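Local coordinates for outer membrane protein Omp121 (Bacteroides thetaiotaomicron, PDB 5FQ8) that probably takes up substrates across the outer membrane as a TonB-dependent receptor, a plugged transmembrane beta barrel that also binds calcium and magnesium ions, at residues Ser92-Thr97 with Gly695-Arg700; Gly357-Pro362 with Met366-Ile371; Tyr601-Val606 with Asn638-Glu643; Asn861-Gly866 with Thr870-Thr875; Val940-Ser945 with Ile949-Thr954. All blocks are in the same frame, centred on the assembly; numbering follows the deposited sequence.

Contact 1. Residues Ser92-Thr97 with Gly695-Arg700; sequences SSLSGT and GKIRNR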
# COMPACT_ATOMS: atom_id res chain seq x y z
N SER B 92 -35.48 7.43 9.89
CA SER B 92 -35.42 8.80 10.35
C SER B 92 -34.14 9.49 9.94
O SER B 92 -34.15 10.69 9.66
CB SER B 92 -35.54 8.85 11.87
OG SER B 92 -36.71 8.17 12.28
N SER B 93 -33.04 8.75 9.90
CA SER B 93 -31.73 9.32 9.60
C SER B 93 -31.55 9.34 8.09
O SER B 93 -31.58 8.29 7.45
CB SER B 93 -30.64 8.50 10.29
OG SER B 93 -29.38 9.16 10.30
N LEU B 94 -31.40 10.53 7.52
CA LEU B 94 -31.32 10.58 6.07
C LEU B 94 -30.00 10.03 5.58
O LEU B 94 -29.93 9.51 4.47
CB LEU B 94 -31.52 12.00 5.57
CG LEU B 94 -32.33 12.05 4.30
CD1 LEU B 94 -33.58 11.27 4.51
CD2 LEU B 94 -32.65 13.49 3.99
N SER B 95 -28.96 10.14 6.37
CA SER B 95 -27.79 9.32 6.16
C SER B 95 -26.99 9.29 7.43
O SER B 95 -26.60 10.34 7.95
CB SER B 95 -26.94 9.83 5.01
OG SER B 95 -27.35 9.21 3.81
N GLY B 96 -26.80 8.09 7.96
CA GLY B 96 -27.48 6.90 7.46
C GLY B 96 -27.50 5.80 8.51
O GLY B 96 -27.11 4.66 8.26
N THR B 97 -27.94 6.15 9.71
CA THR B 97 -27.90 5.26 10.86
C THR B 97 -29.32 4.99 11.32
O THR B 97 -29.90 5.79 12.07
CB THR B 97 -27.08 5.87 11.98
OG1 THR B 97 -25.80 6.26 11.49
CG2 THR B 97 -26.92 4.85 13.10
N GLY B 695 -34.83 19.43 8.04
CA GLY B 695 -36.19 19.53 8.52
C GLY B 695 -36.65 18.25 9.18
O GLY B 695 -35.85 17.40 9.57
N LYS B 696 -37.96 18.12 9.29
CA LYS B 696 -38.58 16.96 9.92
C LYS B 696 -38.72 15.82 8.93
O LYS B 696 -39.23 15.99 7.82
CB LYS B 696 -39.94 17.34 10.48
CG LYS B 696 -39.89 18.38 11.56
CD LYS B 696 -41.26 18.93 11.90
CE LYS B 696 -41.12 19.98 12.94
NZ LYS B 696 -42.39 20.33 13.56
N ILE B 697 -38.26 14.65 9.33
CA ILE B 697 -38.58 13.40 8.67
C ILE B 697 -39.65 12.71 9.50
O ILE B 697 -39.42 12.37 10.66
CB ILE B 697 -37.35 12.52 8.51
CG1 ILE B 697 -36.21 13.32 7.90
CG2 ILE B 697 -37.66 11.33 7.62
CD1 ILE B 697 -36.29 13.37 6.44
N ARG B 698 -40.83 12.54 8.92
CA ARG B 698 -41.98 12.06 9.66
C ARG B 698 -42.26 10.61 9.33
O ARG B 698 -42.22 10.21 8.16
CB ARG B 698 -43.21 12.92 9.35
CG ARG B 698 -44.38 12.65 10.25
CD ARG B 698 -45.49 13.60 9.96
NE ARG B 698 -46.07 13.33 8.66
CZ ARG B 698 -46.93 14.13 8.06
NH1 ARG B 698 -47.30 15.26 8.63
NH2 ARG B 698 -47.42 13.80 6.88
N ASN B 699 -42.52 9.82 10.37
CA ASN B 699 -42.99 8.44 10.23
C ASN B 699 -44.24 8.28 11.08
O ASN B 699 -44.19 8.44 12.30
CB ASN B 699 -41.91 7.44 10.65
CG ASN B 699 -40.80 7.34 9.64
OD1 ASN B 699 -40.92 6.66 8.63
ND2 ASN B 699 -39.70 8.01 9.92
N ARG B 700 -45.36 8.00 10.43
CA ARG B 700 -46.64 7.73 11.06
C ARG B 700 -47.15 6.38 10.60
O ARG B 700 -46.91 5.98 9.46
CB ARG B 700 -47.71 8.77 10.70
CG ARG B 700 -47.54 10.16 11.25
CD ARG B 700 -48.81 11.00 11.04
NE ARG B 700 -49.48 10.76 9.76
CZ ARG B 700 -50.37 11.59 9.22
NH1 ARG B 700 -50.68 12.71 9.84
NH2 ARG B 700 -50.93 11.30 8.06
O HOH W 1 -39.05 9.98 11.59
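I697 and N699 of a barrel strand meet S92 and L94 of a plug loop. This is part of the plug-in-barrel architecture of TonB-dependent receptors. Strand 697-712 belongs to the barrel wall, and residues 92-97 lie in the loop between plug strands 84-88 and 101-103. I697 carries the apolar side of the contact. Its CB lies 3.9 Å from S92 O, its CG1 lies 3.8 Å from the same oxygen, and its CG2 is also close to it. With CG1 beside the backbone N (chi1 -50°), the chain runs on to CD1, which reaches L94 CD1 at 3.9 Å. The two side chains cross at about a right angle. S92 O itself is hydrogen-bonded to Q675 NE2 of strand 661-680, next along the wall.

The polar side is bridged by a water. It donates to I697 O at 2.6 Å and accepts from N699 ND2 at 2.7 Å. It is also hydrogen-bonded to S92 OG at 3.0 Å. No hydrogen bond joins the two segments directly. N699 is fixed at both ends of its amide: OD1 is held by N727 ND2 in the barrel, and ND2 also reaches the plug, at V91 O.

Contact 2. Residues Gly357-Pro362 with Met366-Ile371; sequences GYYYTP and MNPYYI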
# COMPACT_ATOMS: atom_id res chain seq x y z
N GLY B 357 -7.68 -17.13 -22.32
CA GLY B 357 -7.39 -16.59 -23.62
C GLY B 357 -8.26 -17.12 -24.73
O GLY B 357 -8.34 -16.49 -25.78
N TYR B 358 -8.91 -18.25 -24.53
CA TYR B 358 -9.76 -18.80 -25.56
C TYR B 358 -11.20 -18.99 -25.09
O TYR B 358 -11.94 -19.78 -25.68
CB TYR B 358 -9.16 -20.11 -26.08
CG TYR B 358 -7.83 -19.93 -26.76
CD1 TYR B 358 -6.68 -19.72 -26.03
CD2 TYR B 358 -7.72 -19.98 -28.14
CE1 TYR B 358 -5.46 -19.55 -26.65
CE2 TYR B 358 -6.51 -19.82 -28.77
CZ TYR B 358 -5.38 -19.60 -28.02
OH TYR B 358 -4.17 -19.44 -28.65
N TYR B 359 -11.61 -18.27 -24.05
CA TYR B 359 -12.98 -18.32 -23.58
C TYR B 359 -13.95 -17.89 -24.67
O TYR B 359 -13.61 -17.06 -25.52
CB TYR B 359 -13.12 -17.42 -22.37
CG TYR B 359 -14.44 -17.48 -21.66
CD1 TYR B 359 -14.94 -18.67 -21.18
CD2 TYR B 359 -15.16 -16.32 -21.43
CE1 TYR B 359 -16.14 -18.71 -20.52
CE2 TYR B 359 -16.35 -16.35 -20.77
CZ TYR B 359 -16.84 -17.54 -20.32
OH TYR B 359 -18.04 -17.56 -19.66
N TYR B 360 -15.16 -18.44 -24.66
CA TYR B 360 -16.01 -18.32 -25.84
C TYR B 360 -16.44 -16.88 -26.11
O TYR B 360 -16.87 -16.59 -27.23
CB TYR B 360 -17.22 -19.24 -25.72
CG TYR B 360 -18.22 -18.86 -24.66
CD1 TYR B 360 -18.10 -19.35 -23.38
CD2 TYR B 360 -19.28 -18.04 -24.95
CE1 TYR B 360 -18.99 -19.01 -22.41
CE2 TYR B 360 -20.18 -17.69 -23.98
CZ TYR B 360 -20.02 -18.18 -22.72
OH TYR B 360 -20.91 -17.85 -21.74
N THR B 361 -16.33 -15.97 -25.14
CA THR B 361 -16.77 -14.62 -25.40
C THR B 361 -15.82 -13.60 -24.78
O THR B 361 -15.40 -13.76 -23.63
CB THR B 361 -18.18 -14.41 -24.89
OG1 THR B 361 -18.61 -13.09 -25.25
CG2 THR B 361 -18.23 -14.60 -23.40
N PRO B 362 -15.47 -12.55 -25.50
CA PRO B 362 -14.47 -11.62 -24.99
C PRO B 362 -15.06 -10.30 -24.58
O PRO B 362 -14.35 -9.30 -24.56
CB PRO B 362 -13.57 -11.43 -26.19
CG PRO B 362 -14.53 -11.43 -27.33
CD PRO B 362 -15.64 -12.39 -26.95
N MET B 366 -15.61 -12.94 -18.08
CA MET B 366 -14.61 -14.00 -18.00
C MET B 366 -15.25 -15.29 -17.54
O MET B 366 -16.37 -15.31 -17.02
CB MET B 366 -13.48 -13.64 -17.05
CG MET B 366 -12.32 -12.90 -17.65
SD MET B 366 -10.90 -13.20 -16.61
CE MET B 366 -10.65 -14.91 -16.96
N ASN B 367 -14.52 -16.38 -17.71
CA ASN B 367 -14.97 -17.70 -17.29
C ASN B 367 -15.30 -17.68 -15.80
O ASN B 367 -14.40 -17.46 -14.99
CB ASN B 367 -13.89 -18.73 -17.58
CG ASN B 367 -14.37 -20.15 -17.38
OD1 ASN B 367 -15.18 -20.43 -16.51
ND2 ASN B 367 -13.86 -21.05 -18.20
N PRO B 368 -16.54 -17.95 -15.41
CA PRO B 368 -16.92 -17.80 -14.00
C PRO B 368 -16.14 -18.70 -13.08
O PRO B 368 -15.91 -18.33 -11.93
CB PRO B 368 -18.40 -18.17 -14.00
CG PRO B 368 -18.84 -18.08 -15.40
CD PRO B 368 -17.66 -18.47 -16.21
N TYR B 369 -15.74 -19.87 -13.55
CA TYR B 369 -14.97 -20.74 -12.68
C TYR B 369 -13.55 -20.24 -12.51
O TYR B 369 -12.93 -20.52 -11.48
CB TYR B 369 -14.97 -22.16 -13.24
CG TYR B 369 -16.33 -22.82 -13.29
CD1 TYR B 369 -16.84 -23.47 -12.18
CD2 TYR B 369 -17.09 -22.80 -14.44
CE1 TYR B 369 -18.05 -24.08 -12.22
CE2 TYR B 369 -18.31 -23.41 -14.49
CZ TYR B 369 -18.79 -24.05 -13.38
OH TYR B 369 -20.02 -24.67 -13.44
N TYR B 370 -13.02 -19.51 -13.48
CA TYR B 370 -11.73 -18.85 -13.28
C TYR B 370 -11.84 -17.80 -12.19
O TYR B 370 -11.02 -17.75 -11.28
CB TYR B 370 -11.22 -18.23 -14.59
CG TYR B 370 -9.82 -17.68 -14.43
CD1 TYR B 370 -9.60 -16.42 -13.89
CD2 TYR B 370 -8.71 -18.43 -14.79
CE1 TYR B 370 -8.34 -15.92 -13.72
CE2 TYR B 370 -7.44 -17.94 -14.63
CZ TYR B 370 -7.26 -16.69 -14.09
OH TYR B 370 -6.00 -16.20 -13.92
N ILE B 371 -12.85 -16.94 -12.28
CA ILE B 371 -12.96 -15.83 -11.33
C ILE B 371 -13.07 -16.35 -9.91
O ILE B 371 -12.46 -15.81 -8.98
CB ILE B 371 -14.15 -14.92 -11.69
CG1 ILE B 371 -14.01 -14.42 -13.12
CG2 ILE B 371 -14.21 -13.77 -10.75
CD1 ILE B 371 -15.18 -13.59 -13.59
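The ring of Y359 lies against the backbone of N367, and no hydrogen bond joins the two segments. Most of the contact is made over one face of that ring. N367 N sits 3.5 Å above the ring plane, over its centre, and N367 CB makes a CH-pi contact 4.0 Å from the ring centroid. On the opposite face lies Y360 CD1, offset toward the rim. Van der Waals contacts add to this: Y359 CE2 meets M366 C at 3.6 Å, and Y359 OH meets P368 CD at 3.6 Å.

N367 is the N-cap of helix 368-374, which lies in the long loop region between barrel strands 306-320 and 376-394. The capping bond runs from Y369 N to N367 OD1 at 3.1 Å, with the donor tilted 27° from the carbonyl plane. The N367 amide plane lies 27° from the plane of the Y359 ring. N367 ND2 is used elsewhere: it is hydrogen-bonded to L346 O and N354 O.

Contact 3. Residues Tyr601-Val606 with Asn638-Glu643; sequences YMVNPV and NTLSPE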
# COMPACT_ATOMS: atom_id res chain seq x y z
N TYR B 601 -16.69 15.11 13.25
CA TYR B 601 -15.95 16.04 12.41
C TYR B 601 -16.84 16.59 11.29
O TYR B 601 -16.68 16.27 10.12
CB TYR B 601 -14.72 15.34 11.82
CG TYR B 601 -13.97 14.44 12.76
CD1 TYR B 601 -13.65 14.85 14.04
CD2 TYR B 601 -13.55 13.19 12.35
CE1 TYR B 601 -12.95 14.03 14.88
CE2 TYR B 601 -12.85 12.37 13.18
CZ TYR B 601 -12.56 12.79 14.44
OH TYR B 601 -11.86 11.96 15.28
N MET B 602 -17.79 17.41 11.70
CA MET B 602 -18.67 18.08 10.76
C MET B 602 -18.75 19.57 11.01
O MET B 602 -19.52 20.25 10.34
CB MET B 602 -20.08 17.46 10.82
CG MET B 602 -20.09 16.00 10.42
SD MET B 602 -21.70 15.22 10.40
CE MET B 602 -22.44 15.91 8.93
N VAL B 603 -17.95 20.09 11.93
CA VAL B 603 -17.97 21.49 12.29
C VAL B 603 -16.84 22.27 11.63
O VAL B 603 -17.05 23.37 11.12
CB VAL B 603 -17.91 21.64 13.83
CG1 VAL B 603 -17.94 23.09 14.23
CG2 VAL B 603 -19.06 20.90 14.44
N ASN B 604 -15.66 21.73 11.63
CA ASN B 604 -14.57 22.58 11.17
C ASN B 604 -14.16 22.22 9.76
O ASN B 604 -14.25 21.07 9.37
CB ASN B 604 -13.36 22.43 12.08
CG ASN B 604 -13.67 22.79 13.50
OD1 ASN B 604 -14.24 23.84 13.78
ND2 ASN B 604 -13.32 21.91 14.41
N PRO B 605 -13.70 23.20 8.99
CA PRO B 605 -13.28 22.90 7.62
C PRO B 605 -11.99 22.11 7.64
O PRO B 605 -11.19 22.22 8.57
CB PRO B 605 -13.08 24.28 7.00
CG PRO B 605 -13.66 25.25 7.95
CD PRO B 605 -13.59 24.63 9.29
N VAL B 606 -11.80 21.31 6.61
CA VAL B 606 -10.56 20.57 6.49
C VAL B 606 -9.99 20.79 5.10
O VAL B 606 -10.67 21.25 4.19
CB VAL B 606 -10.73 19.08 6.75
CG1 VAL B 606 -11.44 18.86 8.06
CG2 VAL B 606 -11.44 18.43 5.61
N ASN B 638 -20.44 25.72 12.32
CA ASN B 638 -20.42 25.83 13.76
C ASN B 638 -21.73 26.38 14.31
O ASN B 638 -21.82 26.65 15.51
CB ASN B 638 -19.24 26.69 14.22
CG ASN B 638 -19.23 28.05 13.58
OD1 ASN B 638 -19.92 28.30 12.60
ND2 ASN B 638 -18.42 28.95 14.12
N THR B 639 -22.73 26.55 13.45
CA THR B 639 -24.06 26.97 13.83
C THR B 639 -25.00 25.79 14.04
O THR B 639 -26.17 26.00 14.37
CB THR B 639 -24.65 27.89 12.77
OG1 THR B 639 -24.29 27.39 11.49
CG2 THR B 639 -24.09 29.27 12.92
N LEU B 640 -24.51 24.57 13.87
CA LEU B 640 -25.30 23.38 14.15
C LEU B 640 -25.96 23.47 15.52
O LEU B 640 -25.40 24.03 16.46
CB LEU B 640 -24.42 22.15 14.10
CG LEU B 640 -23.71 21.94 12.78
CD1 LEU B 640 -22.84 20.73 12.86
CD2 LEU B 640 -24.77 21.78 11.73
N SER B 641 -27.17 22.93 15.61
CA SER B 641 -27.87 22.65 16.84
C SER B 641 -28.20 21.16 16.90
O SER B 641 -28.14 20.47 15.88
CB SER B 641 -29.15 23.47 16.93
OG SER B 641 -29.99 23.14 15.85
N PRO B 642 -28.54 20.63 18.07
CA PRO B 642 -28.75 19.18 18.18
C PRO B 642 -29.98 18.72 17.41
O PRO B 642 -30.82 19.50 16.99
CB PRO B 642 -28.94 18.97 19.68
CG PRO B 642 -28.33 20.15 20.31
CD PRO B 642 -28.57 21.28 19.38
N GLU B 643 -30.06 17.41 17.23
CA GLU B 643 -31.24 16.79 16.66
C GLU B 643 -32.24 16.46 17.76
O GLU B 643 -31.87 16.16 18.90
CB GLU B 643 -30.86 15.52 15.89
CG GLU B 643 -32.01 14.55 15.64
CD GLU B 643 -31.62 13.29 14.88
OE1 GLU B 643 -30.72 13.35 14.03
OE2 GLU B 643 -32.23 12.23 15.13
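Two loops at one end of the barrel meet here through V603, N638 and L640. The first follows barrel strand 582-596, and the second leads into barrel strand 643-656, its antiparallel neighbour. V603 divides its two methyl groups between two partners. CG1 is anti to the backbone N (chi1 -180°) and reaches N638, 3.7 Å from N638 CA and 3.8 Å from N638 CB. CG2 turns the other way and meets L640 CD1 at 4.1 Å. That same L640 CD1 lies 4.2 Å from M602 O. The V603 and N638 side chains cross at about a right angle. Of the N638 side chain, CB makes the contact, beside the backbone CA.

Neighbours extend the apolar patch: P553 touches both V603 and L640. The polar backbone atoms find partners nearby, with N691 ND2 bonded to M602 O and N693 OD1 bonded to S641 N. Another protein chain of the assembly also packs on V603, and it accounts for hydrogen bonds to Y601 N and P605 O. The two segments share no hydrogen bond or charge pair, so they are held to each other by van der Waals contact, mostly of V603 and L640 methyl groups, while the polar anchoring comes from elsewhere.

Contact 4. Residues Asn861-Gly866 with Thr870-Thr875; sequences NKIVNG and TYVENT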
# COMPACT_ATOMS: atom_id res chain seq x y z
N ASN B 861 -44.55 10.48 -34.16
CA ASN B 861 -43.31 11.19 -34.42
C ASN B 861 -43.55 12.65 -34.07
O ASN B 861 -44.62 13.18 -34.32
CB ASN B 861 -42.86 11.05 -35.86
CG ASN B 861 -42.54 9.63 -36.22
OD1 ASN B 861 -42.39 8.79 -35.35
ND2 ASN B 861 -42.44 9.34 -37.50
N LYS B 862 -42.57 13.27 -33.44
CA LYS B 862 -42.65 14.68 -33.08
C LYS B 862 -42.00 15.47 -34.21
O LYS B 862 -40.78 15.39 -34.41
CB LYS B 862 -41.96 14.93 -31.75
CG LYS B 862 -42.21 16.28 -31.14
CD LYS B 862 -41.30 16.44 -29.95
CE LYS B 862 -41.58 17.72 -29.23
NZ LYS B 862 -40.86 17.76 -27.95
N ILE B 863 -42.81 16.21 -34.95
CA ILE B 863 -42.34 17.00 -36.08
C ILE B 863 -41.99 18.39 -35.57
O ILE B 863 -42.87 19.17 -35.20
CB ILE B 863 -43.39 17.06 -37.19
CG1 ILE B 863 -43.69 15.65 -37.68
CG2 ILE B 863 -42.90 17.91 -38.32
CD1 ILE B 863 -42.47 14.92 -38.11
N VAL B 864 -40.71 18.72 -35.55
CA VAL B 864 -40.24 19.96 -34.97
C VAL B 864 -39.64 20.83 -36.06
O VAL B 864 -38.62 20.47 -36.66
CB VAL B 864 -39.23 19.71 -33.84
CG1 VAL B 864 -38.69 21.02 -33.32
CG2 VAL B 864 -39.88 18.95 -32.73
N ASN B 865 -40.25 21.97 -36.30
CA ASN B 865 -39.69 22.98 -37.19
C ASN B 865 -39.57 24.26 -36.38
O ASN B 865 -40.58 24.89 -36.06
CB ASN B 865 -40.54 23.16 -38.44
CG ASN B 865 -40.63 21.89 -39.26
OD1 ASN B 865 -39.63 21.40 -39.77
ND2 ASN B 865 -41.84 21.36 -39.40
N GLY B 866 -38.35 24.62 -36.03
CA GLY B 866 -38.10 25.76 -35.18
C GLY B 866 -38.87 25.67 -33.88
O GLY B 866 -38.43 25.02 -32.94
N THR B 870 -45.58 19.25 -33.90
CA THR B 870 -46.64 18.52 -34.56
C THR B 870 -46.39 17.04 -34.37
O THR B 870 -45.24 16.61 -34.37
CB THR B 870 -46.68 18.83 -36.05
OG1 THR B 870 -46.65 20.24 -36.24
CG2 THR B 870 -47.93 18.25 -36.67
N TYR B 871 -47.46 16.27 -34.23
CA TYR B 871 -47.33 14.84 -34.00
C TYR B 871 -48.02 14.08 -35.12
O TYR B 871 -49.05 14.52 -35.64
CB TYR B 871 -47.91 14.48 -32.66
CG TYR B 871 -47.17 15.11 -31.51
CD1 TYR B 871 -45.98 14.56 -31.03
CD2 TYR B 871 -47.65 16.25 -30.90
CE1 TYR B 871 -45.31 15.13 -29.99
CE2 TYR B 871 -46.98 16.82 -29.85
CZ TYR B 871 -45.81 16.26 -29.40
OH TYR B 871 -45.16 16.86 -28.35
N VAL B 872 -47.45 12.94 -35.49
CA VAL B 872 -47.89 12.16 -36.64
C VAL B 872 -47.76 10.68 -36.30
O VAL B 872 -46.78 10.28 -35.67
CB VAL B 872 -47.05 12.49 -37.89
CG1 VAL B 872 -47.38 11.54 -39.02
CG2 VAL B 872 -47.29 13.91 -38.32
N GLU B 873 -48.75 9.88 -36.72
CA GLU B 873 -48.67 8.44 -36.52
C GLU B 873 -47.34 7.91 -37.03
O GLU B 873 -46.92 8.21 -38.14
CB GLU B 873 -49.81 7.72 -37.23
CG GLU B 873 -49.64 6.19 -37.22
CD GLU B 873 -50.69 5.44 -38.02
OE1 GLU B 873 -51.79 5.97 -38.22
OE2 GLU B 873 -50.39 4.31 -38.47
N ASN B 874 -46.68 7.13 -36.19
CA ASN B 874 -45.36 6.64 -36.53
C ASN B 874 -45.46 5.47 -37.50
O ASN B 874 -46.18 4.51 -37.25
CB ASN B 874 -44.62 6.20 -35.28
CG ASN B 874 -43.41 5.39 -35.61
OD1 ASN B 874 -42.63 5.75 -36.49
ND2 ASN B 874 -43.27 4.25 -34.96
N THR B 875 -44.71 5.55 -38.58
CA THR B 875 -44.66 4.51 -39.58
C THR B 875 -43.39 3.67 -39.51
O THR B 875 -43.28 2.68 -40.23
CB THR B 875 -44.76 5.17 -40.95
OG1 THR B 875 -45.79 6.14 -40.90
CG2 THR B 875 -45.11 4.17 -42.00
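The Y871 ring and the K862 side chain lie side by side and point the same way. K862 CG comes obliquely to the ring, 3.5 Å from Y871 CE1, and K862 CE lies 3.8 Å from Y871 OH. An extended chain beyond CG (chi2 -172°) keeps the lysine along the ring. At the other end, the side chains of N861 and N874 cross obliquely, with their amide planes 50° apart. N874 is held by its neighbours: OD1 accepts from T876 N, and ND2 is bonded to S859 OG.

The backbone is an antiparallel beta hairpin of strands 859-865 and 868-873. N861 and V872 form a hydrogen-bonded pair, with N861 N to V872 O at 2.7 Å and V872 N to N861 O at 3.1 Å. I863 and T870 form the next one, including T870 N to I863 O at 3.0 Å. K862 and Y871 are the non-hydrogen-bonded pair between them. The face opposite K862 and Y871 carries I863 and V872, and I863 CG1 lies 4.0 Å from V872 CG2.

K862 NZ makes salt bridges to E770 and to an acidic side chain of another protein chain. The lysine thus serves two purposes: its methylenes run alongside the tyrosine, and its charge, probably balanced by two acids, ties the hairpin to its surroundings.

Contact 5. Residues Val940-Ser945 with Ile949-Thr954; sequences VWTPSS and IDPEMT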
# COMPACT_ATOMS: atom_id res chain seq x y z
N VAL B 940 -40.84 -17.88 -2.70
CA VAL B 940 -41.15 -16.46 -2.79
C VAL B 940 -42.10 -16.25 -3.96
O VAL B 940 -41.93 -16.84 -5.02
CB VAL B 940 -39.87 -15.61 -2.93
CG1 VAL B 940 -39.13 -16.00 -4.16
CG2 VAL B 940 -40.20 -14.15 -2.89
N TRP B 941 -43.14 -15.45 -3.73
CA TRP B 941 -44.15 -15.13 -4.73
C TRP B 941 -44.08 -13.64 -5.01
O TRP B 941 -44.24 -12.83 -4.09
CB TRP B 941 -45.55 -15.51 -4.27
CG TRP B 941 -45.84 -16.97 -4.14
CD1 TRP B 941 -46.28 -17.81 -5.12
CD2 TRP B 941 -45.72 -17.76 -2.96
NE1 TRP B 941 -46.43 -19.08 -4.62
CE2 TRP B 941 -46.10 -19.07 -3.30
CE3 TRP B 941 -45.33 -17.49 -1.66
CZ2 TRP B 941 -46.09 -20.11 -2.37
CZ3 TRP B 941 -45.33 -18.52 -0.74
CH2 TRP B 941 -45.70 -19.81 -1.10
N THR B 942 -43.87 -13.28 -6.26
CA THR B 942 -43.80 -11.89 -6.68
C THR B 942 -44.88 -11.60 -7.70
O THR B 942 -45.37 -12.51 -8.37
CB THR B 942 -42.42 -11.57 -7.27
OG1 THR B 942 -42.13 -12.50 -8.33
CG2 THR B 942 -41.37 -11.66 -6.20
N PRO B 943 -45.28 -10.34 -7.83
CA PRO B 943 -46.24 -9.96 -8.87
C PRO B 943 -45.77 -10.35 -10.26
O PRO B 943 -44.58 -10.53 -10.52
CB PRO B 943 -46.32 -8.45 -8.73
CG PRO B 943 -46.08 -8.21 -7.31
CD PRO B 943 -45.06 -9.24 -6.88
N SER B 944 -46.75 -10.47 -11.16
CA SER B 944 -46.54 -10.81 -12.56
C SER B 944 -45.34 -10.12 -13.19
O SER B 944 -44.62 -10.71 -14.00
CB SER B 944 -47.80 -10.44 -13.34
OG SER B 944 -47.60 -10.57 -14.73
N SER B 945 -45.10 -8.86 -12.81
CA SER B 945 -44.15 -8.03 -13.53
C SER B 945 -42.71 -8.28 -13.13
O SER B 945 -41.80 -7.82 -13.82
CB SER B 945 -44.48 -6.58 -13.27
OG SER B 945 -44.42 -6.32 -11.89
N ILE B 949 -35.99 -11.28 -9.53
CA ILE B 949 -35.25 -11.34 -8.28
C ILE B 949 -36.13 -11.65 -7.09
O ILE B 949 -37.34 -11.39 -7.09
CB ILE B 949 -34.53 -10.01 -8.00
CG1 ILE B 949 -35.56 -8.90 -7.89
CG2 ILE B 949 -33.54 -9.71 -9.05
CD1 ILE B 949 -35.03 -7.67 -7.23
N ASP B 950 -35.51 -12.21 -6.06
CA ASP B 950 -36.09 -12.17 -4.73
C ASP B 950 -35.78 -10.77 -4.23
O ASP B 950 -34.62 -10.45 -3.99
CB ASP B 950 -35.50 -13.26 -3.83
CG ASP B 950 -35.76 -13.02 -2.35
OD1 ASP B 950 -36.47 -12.08 -1.97
OD2 ASP B 950 -35.25 -13.81 -1.55
N PRO B 951 -36.77 -9.94 -4.06
CA PRO B 951 -36.53 -8.55 -3.66
C PRO B 951 -35.73 -8.34 -2.38
O PRO B 951 -35.45 -7.19 -2.04
CB PRO B 951 -37.94 -8.01 -3.47
CG PRO B 951 -38.74 -8.76 -4.41
CD PRO B 951 -38.16 -10.13 -4.47
N GLU B 952 -35.36 -9.40 -1.66
CA GLU B 952 -34.60 -9.22 -0.43
C GLU B 952 -33.11 -9.23 -0.76
O GLU B 952 -32.37 -10.17 -0.46
CB GLU B 952 -34.96 -10.31 0.57
CG GLU B 952 -34.64 -9.92 1.99
CD GLU B 952 -34.97 -10.99 2.99
OE1 GLU B 952 -35.78 -11.88 2.67
OE2 GLU B 952 -34.41 -10.94 4.11
N MET B 953 -32.67 -8.15 -1.39
CA MET B 953 -31.38 -8.08 -2.05
C MET B 953 -30.84 -6.66 -2.03
O MET B 953 -31.57 -5.72 -2.34
CB MET B 953 -31.48 -8.52 -3.50
CG MET B 953 -31.00 -9.88 -3.83
SD MET B 953 -31.22 -10.05 -5.58
CE MET B 953 -30.66 -11.71 -5.81
N THR B 954 -29.55 -6.51 -1.74
CA THR B 954 -28.89 -5.23 -1.99
C THR B 954 -27.43 -5.42 -2.33
O THR B 954 -26.85 -6.49 -2.16
CB THR B 954 -28.99 -4.29 -0.81
OG1 THR B 954 -28.76 -2.96 -1.27
CG2 THR B 954 -27.96 -4.61 0.23
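T942 makes the closest approach, with CG2 set 4.0 Å from P951 CD and 4.1 Å from I949 O. V940 CG2 lies farther off, 4.4 Å from D950 OD1. These are plain van der Waals contacts, and no hydrogen bond crosses between the segments. T942 is oriented by its hydroxyl. OG1 sits between the backbone N and the carbonyl carbon (chi1 54°), and it is hydrogen-bonded to N946 O and R190 NH2. The methyl is thereby turned to the proline.

V940 lies near the end of barrel strand 928-941, and the chain then folds back as a loop against it. In that loop D950 forms an Asx turn: its OD1 accepts from E952 N at 2.9 Å, with an N-H...O angle of 159°. The donor comes from above the carboxylate plane, 58° out of it. E952 is the centre of an inverse gamma turn, closed by a weak bond from M953 N to P951 O.

Farther out, K906 NZ of strand 899-915 makes salt bridges to D950 OD1 and E952 OE1. R908 NH2 also reaches E952 OE1. D950 OD2 is bonded to S972 OG. E952 OE2 accepts from S75 N of the plug.

How the contacts relate
Contacts 1 and 5 both lie where plug and barrel meet. Contact 1 joins them directly, and contact 5 lies in a barrel loop whose E952 reaches S75 of the plug; their centres are about 26 Å apart. Contact 3 is nearest to contact 1, with closest atoms about 6 Å apart, and E643 and S92 both touch T672 of strand 661-680. Contacts 2 and 4 lie farther out, about 31 and about 48 Å from the chain centre, and their own centres are about 47 Å apart. Contact 2 is the one near a metal site: the side chain of P368 is about 13 Å from a bound calcium ion and about 8 Å from that of I283, a calcium ligand. Contacts 3 and 4 both touch other protein chains.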